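Local structure of beta-fructofuranosidase, insoluble isoenzyme CWINV1 (Arabidopsis thaliana, 2OXB) at residues T423-I429 / V441-Q447; V206-N212 / K317-S323; N1-R5 / Y500-I505. The protein hydrolyses terminal non-reducing beta-D-fructofuranoside residues in the plant cell wall, cleaving sucrose and 1-kestose and, less readily, neokestose and levan. The protein carries 1 engineered substitution. One frame throughout, in Å; residues are numbered along the deposited sequence.

Followed from the N terminus, the chain first enters contact 3, whose second half, residues 500-505, arrives almost 500 residues later; that closure brackets nearly the whole protein. Within it the other two contacts come in series, and none cross. Contact 2 joins 206-212 to 317-323, closing a span of about a hundred residues and joining two successive blades of the N-terminal propeller. Contact 1 follows in the C-terminal sandwich, where only 11 residues separate 423-429 from 441-447. The three thus work at different scales: a local hairpin, a link between blades, and a clasp between the start of the chain and the sandwich domain.

Contact 1 (T423-I429 / V441-Q447)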
loop_
_atom_site.group_PDB
_atom_site.type_symbol
_atom_site.label_atom_id
_atom_site.label_comp_id
_atom_site.label_asym_id
_atom_site.label_seq_id
_atom_site.Cartn_x
_atom_site.Cartn_y
_atom_site.Cartn_z
ATOM N N THR A 423 -17.087 11.532 6.129
ATOM C CA THR A 423 -15.654 11.308 6.255
ATOM C C THR A 423 -15.002 12.590 5.796
ATOM O O THR A 423 -15.467 13.213 4.854
ATOM C CB THR A 423 -15.219 10.099 5.419
ATOM O OG1 THR A 423 -15.588 8.899 6.117
ATOM C CG2 THR A 423 -13.720 10.115 5.186
ATOM N N SER A 424 -13.937 13.002 6.464
ATOM C CA SER A 424 -13.329 14.269 6.108
ATOM C C SER A 424 -11.821 14.335 6.015
ATOM O O SER A 424 -11.136 14.529 7.014
ATOM C CB SER A 424 -13.819 15.323 7.093
ATOM O OG SER A 424 -13.820 14.783 8.411
ATOM N N VAL A 425 -11.308 14.180 4.803
ATOM C CA VAL A 425 -9.881 14.278 4.573
ATOM C C VAL A 425 -9.651 15.751 4.246
ATOM O O VAL A 425 -10.370 16.337 3.429
ATOM C CB VAL A 425 -9.461 13.415 3.388
ATOM C CG1 VAL A 425 -8.004 13.655 3.058
ATOM C CG2 VAL A 425 -9.715 11.948 3.716
ATOM N N TYR A 426 -8.661 16.359 4.883
ATOM C CA TYR A 426 -8.408 17.763 4.643
ATOM C C TYR A 426 -6.971 18.145 4.933
ATOM O O TYR A 426 -6.136 17.291 5.231
ATOM C CB TYR A 426 -9.356 18.583 5.509
ATOM C CG TYR A 426 -9.264 18.242 6.975
ATOM C CD1 TYR A 426 -8.161 18.628 7.726
ATOM C CD2 TYR A 426 -10.269 17.518 7.606
ATOM C CE1 TYR A 426 -8.055 18.307 9.071
ATOM C CE2 TYR A 426 -10.176 17.182 8.960
ATOM C CZ TYR A 426 -9.063 17.582 9.685
ATOM O OH TYR A 426 -8.955 17.260 11.019
ATOM N N PHE A 427 -6.710 19.445 4.845
ATOM C CA PHE A 427 -5.393 20.030 5.078
ATOM C C PHE A 427 -5.428 21.079 6.181
ATOM O O PHE A 427 -6.484 21.634 6.490
ATOM C CB PHE A 427 -4.891 20.730 3.820
ATOM C CG PHE A 427 -4.487 19.798 2.724
ATOM C CD1 PHE A 427 -3.391 18.953 2.890
ATOM C CD2 PHE A 427 -5.180 19.780 1.515
ATOM C CE1 PHE A 427 -2.986 18.106 1.870
ATOM C CE2 PHE A 427 -4.781 18.933 0.481
ATOM C CZ PHE A 427 -3.681 18.095 0.661
ATOM N N ARG A 428 -4.252 21.340 6.758
ATOM C CA ARG A 428 -4.039 22.353 7.797
ATOM C C ARG A 428 -2.614 22.869 7.601
ATOM O O ARG A 428 -1.666 22.093 7.632
ATOM C CB ARG A 428 -4.159 21.748 9.181
ATOM C CG ARG A 428 -5.556 21.569 9.677
ATOM C CD ARG A 428 -5.540 20.443 10.669
ATOM N NE ARG A 428 -6.774 20.331 11.423
ATOM C CZ ARG A 428 -6.994 20.959 12.562
ATOM N NH1 ARG A 428 -6.059 21.744 13.071
ATOM N NH2 ARG A 428 -8.140 20.784 13.194
ATOM N N ILE A 429 -2.466 24.173 7.385
ATOM C CA ILE A 429 -1.144 24.764 7.169
ATOM C C ILE A 429 -0.669 25.567 8.378
ATOM O O ILE A 429 -1.393 26.394 8.926
ATOM C CB ILE A 429 -1.117 25.737 5.943
ATOM C CG1 ILE A 429 -1.631 25.047 4.674
ATOM C CG2 ILE A 429 0.294 26.276 5.742
ATOM C CD1 ILE A 429 -0.822 23.862 4.214
ATOM N N VAL A 441 2.660 21.204 6.013
ATOM C CA VAL A 441 1.359 20.853 5.482
ATOM C C VAL A 441 0.850 19.571 6.105
ATOM O O VAL A 441 1.416 18.498 5.915
ATOM C CB VAL A 441 1.406 20.656 3.983
ATOM C CG1 VAL A 441 -0.008 20.445 3.459
ATOM C CG2 VAL A 441 2.063 21.847 3.336
ATOM N N LEU A 442 -0.236 19.709 6.843
ATOM C CA LEU A 442 -0.857 18.599 7.516
ATOM C C LEU A 442 -2.011 17.981 6.730
ATOM O O LEU A 442 -2.976 18.666 6.385
ATOM C CB LEU A 442 -1.391 19.052 8.870
ATOM C CG LEU A 442 -2.093 17.917 9.610
ATOM C CD1 LEU A 442 -1.046 16.888 10.015
ATOM C CD2 LEU A 442 -2.835 18.442 10.819
ATOM N N MET A 443 -1.923 16.689 6.449
ATOM C CA MET A 443 -3.015 16.024 5.758
ATOM C C MET A 443 -3.669 15.117 6.808
ATOM O O MET A 443 -3.004 14.245 7.385
ATOM C CB MET A 443 -2.509 15.196 4.557
ATOM C CG MET A 443 -3.533 15.065 3.410
ATOM S SD MET A 443 -3.109 13.879 2.065
ATOM C CE MET A 443 -4.353 12.516 2.361
ATOM N N CYS A 444 -4.953 15.356 7.081
ATOM C CA CYS A 444 -5.712 14.552 8.045
ATOM C C CYS A 444 -6.845 13.816 7.353
ATOM O O CYS A 444 -7.416 14.306 6.382
ATOM C CB CYS A 444 -6.346 15.420 9.127
ATOM S SG CYS A 444 -5.221 16.261 10.287
ATOM N N SER A 445 -7.172 12.638 7.874
ATOM C CA SER A 445 -8.263 11.811 7.346
ATOM C C SER A 445 -9.092 11.383 8.544
ATOM O O SER A 445 -8.860 10.324 9.119
ATOM C CB SER A 445 -7.720 10.570 6.637
ATOM O OG SER A 445 -8.760 9.890 5.974
ATOM N N ASP A 446 -10.040 12.231 8.930
ATOM C CA ASP A 446 -10.897 11.966 10.079
ATOM C C ASP A 446 -11.902 10.843 9.840
ATOM O O ASP A 446 -12.571 10.791 8.802
ATOM C CB ASP A 446 -11.651 13.231 10.466
ATOM C CG ASP A 446 -11.549 13.528 11.937
ATOM O OD1 ASP A 446 -10.497 14.084 12.352
ATOM O OD2 ASP A 446 -12.512 13.191 12.670
ATOM N N GLN A 447 -12.027 9.960 10.823
ATOM C CA GLN A 447 -12.934 8.821 10.718
ATOM C C GLN A 447 -13.947 8.749 11.864
ATOM O O GLN A 447 -14.840 7.904 11.862
ATOM C CB GLN A 447 -12.087 7.555 10.654
ATOM C CG GLN A 447 -10.890 7.699 9.698
ATOM C CD GLN A 447 -11.270 7.488 8.236
ATOM O OE1 GLN A 447 -10.577 7.950 7.324
ATOM N NE2 GLN A 447 -12.367 6.768 8.010
#
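Tyr426 and Cys444 form the central hydrogen-bonded pair of two antiparallel strands, and they settle their backbone needs between themselves: Tyr426 N gives to Cys444 O at 2.8 Å, and Cys444 N returns a bond to Tyr426 O at 2.9 Å. Arg428 and Leu442 repeat the pattern. There Leu442 N reaches Arg428 O at 2.9 Å, while Arg428 N meets Leu442 O in the carbonyl plane, on a lone pair, although its N-H is bent to 135°. At the other end the pairing slackens: Asp446 N comes to Ser424 O from above the carbonyl plane, and the return bond from Ser424 N to Asp446 O, 3.5 Å, is weak. The alternate residues Thr423, Val425, Phe427 and Ile429 turn their backbone polar atoms to strand 406-415 instead, so both edges of the strand are engaged.

Side-chain polar groups find mates nearby. Gln447 OE1 accepts from Ser445 OG at 3.0 Å and is also bonded to Ser497; Thr423 OG1 pairs with Ser450, and Asp446 OD2 with Ser448. With chi1 at 55°, the Tyr426 ring swings across to Cys444, whose CB lies against its CE1 and whose SG stands 4.7 Å obliquely from the centroid, a Cys sulfur-aromatic contact. The same sulfur is spent in the disulfide to Cys395.

The face bearing Phe427 and Met443 is largely apolar, Ser445 being the polar exception. Met443 CG packs on Phe427 CE1 at 3.5 Å, its SD making an oblique Met-aromatic contact, while Val441 CG1 touches both Phe427 CD1 and Ile429 CD1. This face rests on strands 473-480 and 493-498 of the other sheet. The whole is a beta hairpin with one face in the core of the C-terminal beta-sandwich of a family 32 glycosidase.

Contact 2 (V206-N212 / K317-S323); sequences VTRFGSN and KIWLDRS
Val206 and Leu320 meet where two successive blades of the five-bladed beta-propeller of family 32 lie against each other, one containing strand 201-207 and the other strand 316-320. Val206 CG2 points at Leu320 CD2, the two side chains crossing at about a right angle, and they are the buried part of an otherwise superficial contact.

Arg322 shows how a long side chain can return to a partner from which its first bond leads away. CB sets out away from the 206-212 segment; the turn at chi2, 63°, then brings the chain round beneath Phe209. CD reaches Phe209 CE2 at 3.6 Å, NE lies equally near that same atom, and CZ follows at 3.4 Å from it. NH1 ends over the ring face, while NH2 runs on past the rim. The guanidinium and ring planes are 33° apart, so the two groups overlap without stacking squarely. The other face of the Phe209 ring is taken by CB of its own neighbour Arg208, whose guanidinium in turn has Phe209 CZ over its centre.

At the opposite end of the contact, Lys317 is fully extended, and CE passes Ser211 O at 3.6 Å before NZ donates to Ser211 OG at 2.9 Å. A methionine here would remove the amine and would probably leave Ser211 OG without this donor, setting the 210-212 loop freer to shift over the strand.

Between these ends Trp319 supplies a floor for the loop. Its CB sits 3.7 Å from Ser211 O, and CD1 faces Gly210 O obliquely at 4.0 Å. Ser211 lies across one face of the indole, its OG 4.3 Å above the plane and over the ring centre.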
loop_
_atom_site.group_PDB
_atom_site.type_symbol
_atom_site.label_atom_id
_atom_site.label_comp_id
_atom_site.label_asym_id
_atom_site.label_seq_id
_atom_site.Cartn_x
_atom_site.Cartn_y
_atom_site.Cartn_z
ATOM N N VAL A 206 15.747 2.064 -7.394
ATOM C CA VAL A 206 15.001 3.145 -8.036
ATOM C C VAL A 206 16.014 4.155 -8.595
ATOM O O VAL A 206 16.965 4.550 -7.921
ATOM C CB VAL A 206 14.017 3.860 -7.052
ATOM C CG1 VAL A 206 12.885 2.921 -6.669
ATOM C CG2 VAL A 206 14.744 4.321 -5.809
ATOM N N THR A 207 15.826 4.544 -9.846
ATOM C CA THR A 207 16.714 5.502 -10.473
ATOM C C THR A 207 16.444 6.818 -9.734
ATOM O O THR A 207 15.322 7.031 -9.282
ATOM C CB THR A 207 16.382 5.590 -11.988
ATOM O OG1 THR A 207 17.433 6.268 -12.683
ATOM C CG2 THR A 207 15.074 6.315 -12.206
ATOM N N ARG A 208 17.453 7.678 -9.578
ATOM C CA ARG A 208 17.264 8.953 -8.866
ATOM C C ARG A 208 16.319 9.908 -9.584
ATOM O O ARG A 208 15.274 10.294 -9.054
ATOM C CB ARG A 208 18.594 9.694 -8.641
ATOM C CG ARG A 208 19.522 9.122 -7.576
ATOM C CD ARG A 208 20.281 10.249 -6.857
ATOM N NE ARG A 208 19.394 10.971 -5.939
ATOM C CZ ARG A 208 19.689 12.123 -5.343
ATOM N NH1 ARG A 208 20.863 12.709 -5.560
ATOM N NH2 ARG A 208 18.802 12.690 -4.533
ATOM N N PHE A 209 16.701 10.302 -10.789
ATOM C CA PHE A 209 15.893 11.215 -11.577
ATOM C C PHE A 209 15.301 10.501 -12.785
ATOM O O PHE A 209 15.877 10.513 -13.873
ATOM C CB PHE A 209 16.746 12.399 -12.024
ATOM C CG PHE A 209 17.489 13.067 -10.891
ATOM C CD1 PHE A 209 18.885 13.098 -10.877
ATOM C CD2 PHE A 209 16.792 13.648 -9.827
ATOM C CE1 PHE A 209 19.574 13.691 -9.826
ATOM C CE2 PHE A 209 17.475 14.243 -8.772
ATOM C CZ PHE A 209 18.871 14.265 -8.772
ATOM N N GLY A 210 14.145 9.875 -12.560
ATOM C CA GLY A 210 13.427 9.149 -13.593
ATOM C C GLY A 210 12.075 8.715 -13.050
ATOM O O GLY A 210 11.982 8.312 -11.893
ATOM N N SER A 211 11.025 8.789 -13.864
ATOM C CA SER A 211 9.691 8.403 -13.397
ATOM C C SER A 211 9.446 6.901 -13.484
ATOM O O SER A 211 8.865 6.303 -12.576
ATOM C CB SER A 211 8.612 9.136 -14.198
ATOM O OG SER A 211 7.320 8.821 -13.702
ATOM N N ASN A 212 9.889 6.309 -14.589
ATOM C CA ASN A 212 9.725 4.884 -14.817
ATOM C C ASN A 212 10.648 4.080 -13.914
ATOM O O ASN A 212 11.823 4.405 -13.754
ATOM C CB ASN A 212 9.980 4.572 -16.292
ATOM C CG ASN A 212 8.937 5.224 -17.216
ATOM O OD1 ASN A 212 8.868 4.930 -18.417
ATOM N ND2 ASN A 212 8.120 6.115 -16.649
ATOM N N LYS A 317 1.768 3.301 -8.417
ATOM C CA LYS A 317 3.030 3.419 -9.125
ATOM C C LYS A 317 3.907 4.228 -8.187
ATOM O O LYS A 317 3.537 5.330 -7.801
ATOM C CB LYS A 317 2.854 4.172 -10.447
ATOM C CG LYS A 317 4.143 4.323 -11.258
ATOM C CD LYS A 317 4.035 5.373 -12.382
ATOM C CE LYS A 317 5.391 5.528 -13.113
ATOM N NZ LYS A 317 5.472 6.608 -14.149
ATOM N N ILE A 318 5.053 3.684 -7.795
ATOM C CA ILE A 318 5.949 4.407 -6.897
ATOM C C ILE A 318 7.278 4.775 -7.567
ATOM O O ILE A 318 7.606 4.288 -8.654
ATOM C CB ILE A 318 6.232 3.596 -5.602
ATOM C CG1 ILE A 318 6.692 2.170 -5.923
ATOM C CG2 ILE A 318 4.993 3.533 -4.778
ATOM C CD1 ILE A 318 8.190 2.013 -6.013
ATOM N N TRP A 319 8.034 5.652 -6.915
ATOM C CA TRP A 319 9.327 6.086 -7.421
ATOM C C TRP A 319 9.850 7.248 -6.603
ATOM O O TRP A 319 9.090 8.047 -6.069
ATOM C CB TRP A 319 9.218 6.495 -8.885
ATOM C CG TRP A 319 8.511 7.793 -9.107
ATOM C CD1 TRP A 319 9.076 9.017 -9.237
ATOM C CD2 TRP A 319 7.099 7.984 -9.242
ATOM N NE1 TRP A 319 8.106 9.965 -9.453
ATOM C CE2 TRP A 319 6.882 9.357 -9.462
ATOM C CE3 TRP A 319 5.999 7.125 -9.198
ATOM C CZ2 TRP A 319 5.611 9.896 -9.640
ATOM C CZ3 TRP A 319 4.734 7.660 -9.372
ATOM C CH2 TRP A 319 4.551 9.036 -9.593
ATOM N N LEU A 320 11.164 7.346 -6.541
ATOM C CA LEU A 320 11.833 8.374 -5.776
ATOM C C LEU A 320 11.493 9.820 -6.146
ATOM O O LEU A 320 11.432 10.170 -7.321
ATOM C CB LEU A 320 13.342 8.157 -5.889
ATOM C CG LEU A 320 14.071 8.030 -4.554
ATOM C CD1 LEU A 320 13.650 9.198 -3.700
ATOM C CD2 LEU A 320 13.718 6.698 -3.864
ATOM N N ASP A 321 11.276 10.661 -5.138
ATOM C CA ASP A 321 10.987 12.068 -5.391
ATOM C C ASP A 321 12.281 12.816 -5.701
ATOM O O ASP A 321 13.375 12.352 -5.371
ATOM C CB ASP A 321 10.317 12.736 -4.183
ATOM C CG ASP A 321 10.418 14.268 -4.236
ATOM O OD1 ASP A 321 11.064 14.867 -3.352
ATOM O OD2 ASP A 321 9.865 14.875 -5.178
ATOM N N ARG A 322 12.144 13.984 -6.324
ATOM C CA ARG A 322 13.291 14.820 -6.679
ATOM C C ARG A 322 14.227 15.044 -5.493
ATOM O O ARG A 322 15.438 14.913 -5.642
ATOM C CB ARG A 322 12.812 16.174 -7.225
ATOM C CG ARG A 322 13.921 17.203 -7.474
ATOM C CD ARG A 322 14.911 16.724 -8.547
ATOM N NE ARG A 322 16.092 17.591 -8.642
ATOM C CZ ARG A 322 17.029 17.486 -9.580
ATOM N NH1 ARG A 322 16.927 16.546 -10.516
ATOM N NH2 ARG A 322 18.065 18.318 -9.588
ATOM N N SER A 323 13.664 15.386 -4.332
ATOM C CA SER A 323 14.456 15.616 -3.124
ATOM C C SER A 323 15.311 14.405 -2.750
ATOM O O SER A 323 16.323 14.536 -2.053
ATOM C CB SER A 323 13.559 15.981 -1.939
ATOM O OG SER A 323 13.145 17.340 -2.011
#

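Contact 3 (N1-R5 / Y500-I505)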
loop_
_atom_site.group_PDB
_atom_site.type_symbol
_atom_site.label_atom_id
_atom_site.label_comp_id
_atom_site.label_asym_id
_atom_site.label_seq_id
_atom_site.Cartn_x
_atom_site.Cartn_y
_atom_site.Cartn_z
ATOM N N ASN A 1 -27.747 -6.457 -1.526
ATOM C CA ASN A 1 -27.844 -7.100 -0.188
ATOM C C ASN A 1 -26.696 -6.613 0.706
ATOM O O ASN A 1 -26.735 -6.760 1.931
ATOM C CB ASN A 1 -27.774 -8.619 -0.339
ATOM C CG ASN A 1 -28.298 -9.352 0.886
ATOM O OD1 ASN A 1 -28.085 -8.918 2.019
ATOM N ND2 ASN A 1 -28.975 -10.479 0.664
ATOM N N GLN A 2 -25.672 -6.039 0.080
ATOM C CA GLN A 2 -24.525 -5.524 0.805
ATOM C C GLN A 2 -23.863 -4.362 0.053
ATOM O O GLN A 2 -23.216 -4.547 -0.979
ATOM C CB GLN A 2 -23.529 -6.657 1.078
ATOM C CG GLN A 2 -23.221 -7.540 -0.114
ATOM C CD GLN A 2 -23.152 -9.014 0.264
ATOM O OE1 GLN A 2 -22.488 -9.387 1.233
ATOM N NE2 GLN A 2 -23.836 -9.856 -0.504
ATOM N N PRO A 3 -24.039 -3.135 0.569
ATOM C CA PRO A 3 -23.488 -1.903 -0.014
ATOM C C PRO A 3 -22.091 -1.541 0.458
ATOM O O PRO A 3 -21.671 -0.389 0.357
ATOM C CB PRO A 3 -24.507 -0.851 0.397
ATOM C CG PRO A 3 -24.867 -1.302 1.780
ATOM C CD PRO A 3 -24.979 -2.823 1.661
ATOM N N TYR A 4 -21.362 -2.511 0.984
ATOM C CA TYR A 4 -20.032 -2.193 1.459
ATOM C C TYR A 4 -18.933 -2.763 0.580
ATOM O O TYR A 4 -17.755 -2.499 0.795
ATOM C CB TYR A 4 -19.879 -2.655 2.905
ATOM C CG TYR A 4 -20.764 -1.878 3.863
ATOM C CD1 TYR A 4 -21.207 -0.585 3.549
ATOM C CD2 TYR A 4 -21.127 -2.413 5.093
ATOM C CE1 TYR A 4 -21.989 0.152 4.439
ATOM C CE2 TYR A 4 -21.908 -1.682 5.990
ATOM C CZ TYR A 4 -22.333 -0.400 5.653
ATOM O OH TYR A 4 -23.101 0.314 6.541
ATOM N N ARG A 5 -19.330 -3.530 -0.428
ATOM C CA ARG A 5 -18.379 -4.119 -1.348
ATOM C C ARG A 5 -17.914 -3.065 -2.352
ATOM O O ARG A 5 -18.646 -2.129 -2.637
ATOM C CB ARG A 5 -19.027 -5.304 -2.060
ATOM C CG ARG A 5 -19.575 -6.339 -1.094
ATOM C CD ARG A 5 -19.804 -7.679 -1.765
ATOM N NE ARG A 5 -18.579 -8.171 -2.400
ATOM C CZ ARG A 5 -18.482 -9.327 -3.050
ATOM N NH1 ARG A 5 -19.535 -10.131 -3.158
ATOM N NH2 ARG A 5 -17.333 -9.675 -3.611
ATOM N N TYR A 500 -17.984 2.444 6.898
ATOM C CA TYR A 500 -19.166 1.597 6.820
ATOM C C TYR A 500 -20.374 2.396 7.315
ATOM O O TYR A 500 -20.881 2.182 8.427
ATOM C CB TYR A 500 -18.946 0.364 7.690
ATOM C CG TYR A 500 -17.673 -0.389 7.362
ATOM C CD1 TYR A 500 -17.644 -1.323 6.325
ATOM C CD2 TYR A 500 -16.493 -0.178 8.096
ATOM C CE1 TYR A 500 -16.484 -2.039 6.030
ATOM C CE2 TYR A 500 -15.323 -0.888 7.806
ATOM C CZ TYR A 500 -15.329 -1.824 6.770
ATOM O OH TYR A 500 -14.204 -2.582 6.476
ATOM N N PRO A 501 -20.840 3.343 6.492
ATOM C CA PRO A 501 -21.984 4.206 6.802
ATOM C C PRO A 501 -23.320 3.502 6.614
ATOM O O PRO A 501 -23.470 2.639 5.738
ATOM C CB PRO A 501 -21.807 5.360 5.829
ATOM C CG PRO A 501 -21.313 4.643 4.603
ATOM C CD PRO A 501 -20.286 3.668 5.166
ATOM N N LYS A 502 -24.289 3.883 7.441
ATOM C CA LYS A 502 -25.630 3.302 7.384
ATOM C C LYS A 502 -26.586 4.122 6.503
ATOM O O LYS A 502 -27.555 3.579 5.971
ATOM C CB LYS A 502 -26.198 3.156 8.804
ATOM C CG LYS A 502 -25.569 2.036 9.629
ATOM C CD LYS A 502 -26.082 0.652 9.211
ATOM C CE LYS A 502 -27.475 0.358 9.785
ATOM N NZ LYS A 502 -28.024 -1.002 9.455
ATOM N N LEU A 503 -26.296 5.415 6.341
ATOM C CA LEU A 503 -27.108 6.316 5.519
ATOM C C LEU A 503 -26.411 6.670 4.211
ATOM O O LEU A 503 -27.059 6.927 3.202
ATOM C CB LEU A 503 -27.414 7.613 6.273
ATOM C CG LEU A 503 -28.485 7.547 7.362
ATOM C CD1 LEU A 503 -28.238 8.643 8.383
ATOM C CD2 LEU A 503 -29.866 7.661 6.745
ATOM N N ALA A 504 -25.084 6.693 4.234
ATOM C CA ALA A 504 -24.308 7.031 3.045
ATOM C C ALA A 504 -23.983 5.789 2.206
ATOM O O ALA A 504 -22.871 5.246 2.272
ATOM C CB ALA A 504 -23.031 7.740 3.452
ATOM N N ILE A 505 -24.962 5.354 1.412
ATOM C CA ILE A 505 -24.801 4.181 0.560
ATOM C C ILE A 505 -25.617 4.240 -0.740
ATOM O O ILE A 505 -26.676 4.863 -0.802
ATOM C CB ILE A 505 -25.156 2.884 1.341
ATOM C CG1 ILE A 505 -26.396 3.104 2.209
ATOM C CG2 ILE A 505 -23.978 2.467 2.210
ATOM C CD1 ILE A 505 -26.890 1.859 2.916
#
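The Tyr4 ring has the edge of Tyr500 directed at one face and Pro501 O at its rim, near the ring plane. The two rings form a T-shaped pair, with planes at 76° and centroids 5.6 Å apart; Tyr500 CD1 makes the nearest ring-to-ring approach, 3.9 Å from Tyr4 CD2. Tyr500 CB adds a CH-pi contact to the same face, 4.2 Å from the Tyr4 centroid and only 20° off its normal. One tyrosine therefore meets the other with both its ring edge and its CB.

The hydroxyl of Tyr4 donates to the backbone carbonyl oxygen Pro501 O. It is modelled at 2.5 Å, so short that the exact length is doubtful at this resolution, but the bond turns a ring tip toward a backbone carbonyl and limits how the ring can tilt. Apolar groups complete the seat: Ile505 CG2 comes obliquely to Tyr4 CE1 at 3.8 Å and touches Pro3 CB at the same separation, while Pro501 CD lies 4.0 Å from Tyr4 CE1. Ile505 reaches both because its CG2 stands anti to the carbonyl carbon (CG1 having chi1 of 41°), with CD1 extending along to Pro3 CG.

The 500-505 loop is itself braced: Glu421 OE1 accepts from the backbone N of both Leu503 and Ala504. Tyr500 OH is bonded to Glu296, and Tyr4 O to Ser482 OG. This is plain packing of the irregular N-terminal tail, which leads into the propeller, against a connecting loop of the C-terminal beta-sandwich, and it ties the start of the chain to the second domain. The tail precedes strand 15-26 and touches Trp308 of strand 308-309, while the loop bridges strands 493-498 and 510-515 and packs Pro501 and Ala504 on Leu414 of strand 406-415.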